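Local coordinates for member of DUF4221 family (Bacteroides vulgatus, PDB 3S9J), which is of unknown function but folds as a six-bladed beta-propeller that binds sodium ions in the crystal, at residues A17-E22 with E352-F357. Numbering follows the deposited sequence.
With NA (sodium ion), chain C.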
loop_
_atom_site.group_PDB
_atom_site.type_symbol
_atom_site.label_atom_id
_atom_site.label_comp_id
_atom_site.label_asym_id
_atom_site.label_seq_id
_atom_site.Cartn_x
_atom_site.Cartn_y
_atom_site.Cartn_z
ATOM N N ALA A 17 10.583 3.882 18.358
ATOM C CA ALA A 17 11.916 3.629 17.804
ATOM C C ALA A 17 12.318 2.187 18.064
ATOM O O ALA A 17 12.363 1.751 19.221
ATOM C CB ALA A 17 12.973 4.603 18.358
ATOM N N PHE A 18 12.615 1.468 17.000
ATOM C CA PHE A 18 13.051 0.093 17.080
ATOM C C PHE A 18 14.533 -0.036 16.685
ATOM O O PHE A 18 14.890 0.098 15.501
ATOM C CB PHE A 18 12.217 -0.815 16.172
ATOM C CG PHE A 18 10.733 -0.759 16.415
ATOM C CD1 PHE A 18 10.142 -1.564 17.387
ATOM C CD2 PHE A 18 9.914 0.035 15.619
ATOM C CE1 PHE A 18 8.755 -1.524 17.594
ATOM C CE2 PHE A 18 8.549 0.089 15.819
ATOM C CZ PHE A 18 7.955 -0.700 16.796
ATOM N N PRO A 19 15.396 -0.357 17.647
ATOM C CA PRO A 19 16.789 -0.558 17.323
ATOM C C PRO A 19 16.974 -1.827 16.509
ATOM O O PRO A 19 16.363 -2.848 16.791
ATOM C CB PRO A 19 17.477 -0.669 18.694
ATOM C CG PRO A 19 16.539 -0.034 19.627
ATOM C CD PRO A 19 15.181 -0.398 19.115
ATOM N N LEU A 20 17.816 -1.729 15.488
ATOM C CA LEU A 20 18.063 -2.817 14.543
ATOM C C LEU A 20 19.535 -3.200 14.552
ATOM O O LEU A 20 20.373 -2.510 15.118
ATOM C CB LEU A 20 17.645 -2.373 13.121
ATOM C CG LEU A 20 16.257 -1.730 12.919
ATOM C CD1 LEU A 20 16.073 -1.287 11.451
ATOM C CD2 LEU A 20 15.090 -2.691 13.343
ATOM N N ASP A 21 19.852 -4.294 13.897
ATOM C CA ASP A 21 21.224 -4.614 13.566
ATOM C C ASP A 21 21.255 -5.140 12.133
ATOM O O ASP A 21 20.310 -4.920 11.375
ATOM C CB ASP A 21 21.837 -5.597 14.562
ATOM C CG ASP A 21 21.223 -6.996 14.506
ATOM O OD1 ASP A 21 20.359 -7.308 13.659
ATOM O OD2 ASP A 21 21.605 -7.822 15.364
ATOM N N GLU A 22 22.335 -5.812 11.760
ATOM C CA GLU A 22 22.501 -6.282 10.364
ATOM C C GLU A 22 21.452 -7.313 9.930
ATOM O O GLU A 22 21.279 -7.547 8.738
ATOM C CB GLU A 22 23.900 -6.891 10.174
ATOM C CG GLU A 22 24.154 -8.213 10.808
ATOM C CD GLU A 22 24.487 -8.151 12.307
ATOM O OE1 GLU A 22 24.566 -7.022 12.894
ATOM O OE2 GLU A 22 24.672 -9.254 12.860
ATOM N N GLU A 352 20.335 4.178 9.914
ATOM C CA GLU A 352 19.895 2.992 9.217
ATOM C C GLU A 352 19.603 1.850 10.203
ATOM O O GLU A 352 18.932 0.923 9.847
ATOM C CB GLU A 352 20.948 2.540 8.199
ATOM C CG GLU A 352 22.208 2.031 8.874
ATOM C CD GLU A 352 23.315 1.652 7.912
ATOM O OE1 GLU A 352 23.009 1.233 6.771
ATOM O OE2 GLU A 352 24.498 1.755 8.332
ATOM N N ASN A 353 20.108 1.940 11.427
ATOM C CA ASN A 353 19.840 0.870 12.424
ATOM C C ASN A 353 18.867 1.273 13.509
ATOM O O ASN A 353 18.900 0.756 14.619
ATOM C CB ASN A 353 21.138 0.306 12.962
ATOM C CG ASN A 353 21.743 -0.718 11.994
ATOM O OD1 ASN A 353 21.043 -1.593 11.446
ATOM N ND2 ASN A 353 23.009 -0.570 11.728
ATOM N N LYS A 354 17.994 2.215 13.184
ATOM C CA LYS A 354 16.873 2.554 14.046
ATOM C C LYS A 354 15.645 2.820 13.188
ATOM O O LYS A 354 15.621 3.774 12.409
ATOM C CB LYS A 354 17.205 3.784 14.888
ATOM C CG LYS A 354 16.332 3.985 16.120
ATOM C CD LYS A 354 16.912 3.352 17.407
ATOM C CE LYS A 354 18.236 3.968 17.921
ATOM N NZ LYS A 354 18.124 5.340 18.476
ATOM N N LEU A 355 14.639 1.961 13.301
ATOM C CA LEU A 355 13.361 2.180 12.614
ATOM C C LEU A 355 12.492 3.087 13.469
ATOM O O LEU A 355 12.132 2.751 14.590
ATOM C CB LEU A 355 12.644 0.884 12.296
ATOM C CG LEU A 355 11.267 0.963 11.673
ATOM C CD1 LEU A 355 11.300 1.635 10.271
ATOM C CD2 LEU A 355 10.693 -0.491 11.592
ATOM N N VAL A 356 12.201 4.285 12.959
ATOM C CA VAL A 356 11.580 5.353 13.750
ATOM C C VAL A 356 10.275 5.769 13.108
ATOM O O VAL A 356 10.215 5.932 11.881
ATOM C CB VAL A 356 12.484 6.606 13.855
ATOM C CG1 VAL A 356 11.806 7.742 14.621
ATOM C CG2 VAL A 356 13.822 6.251 14.516
ATOM N N PHE A 357 9.253 5.925 13.939
ATOM C CA PHE A 357 7.943 6.443 13.530
ATOM C C PHE A 357 7.492 7.548 14.440
ATOM O O PHE A 357 7.737 7.498 15.646
ATOM C CB PHE A 357 6.862 5.345 13.585
ATOM C CG PHE A 357 7.087 4.193 12.684
ATOM C CD1 PHE A 357 6.582 4.200 11.385
ATOM C CD2 PHE A 357 7.737 3.057 13.134
ATOM C CE1 PHE A 357 6.748 3.124 10.557
ATOM C CE2 PHE A 357 7.893 1.960 12.317
ATOM C CZ PHE A 357 7.439 1.986 11.020
HETATM NA NA NA C . 19.829 -3.208 9.813
HETATM O O HOH W 1 20.450 -4.782 7.744
HETATM O O HOH W 2 19.287 -1.355 8.374
#
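The rings of Phe18 and Phe357 meet rim to rim: CE2 of Phe18 lies 4.0 Å from CE2 of Phe357, each atom near the plane of the other ring. In Phe18, chi1 of -56° sets CG anti to the carbonyl carbon, beside the backbone N. Its CD2 comes within 4.1 Å of CD2 of Leu355, the two side chains running side by side. Phe57 of strand 53-58 packs against the Phe18 ring, and Phe332 meets Phe357 edge-to-face. An alanine in place of Phe18 would probably open a gap where the ring now meets Phe357, Leu355 and Phe57 of the neighbouring blade. In the backbone, Phe18 and Leu355 form an antiparallel hydrogen-bonded pair, with Phe18 N 2.8 Å from Leu355 O and Leu355 N 2.9 Å from Phe18 O. Past the strand ends, Leu20 N still donates a hydrogen bond to Asn353 O, 2.8 Å away, from above the carbonyl plane. A sodium ion then bridges the two loops, bound by Asp21 O at 2.4 Å and Asn353 OD1 at 2.6 Å, with Thr24 O and two waters completing the five ligands. Pairing an early strand, 8-19, with the late strand 354-364 in one four-stranded blade is the "Velcro" closure that shuts the ring of a beta-propeller.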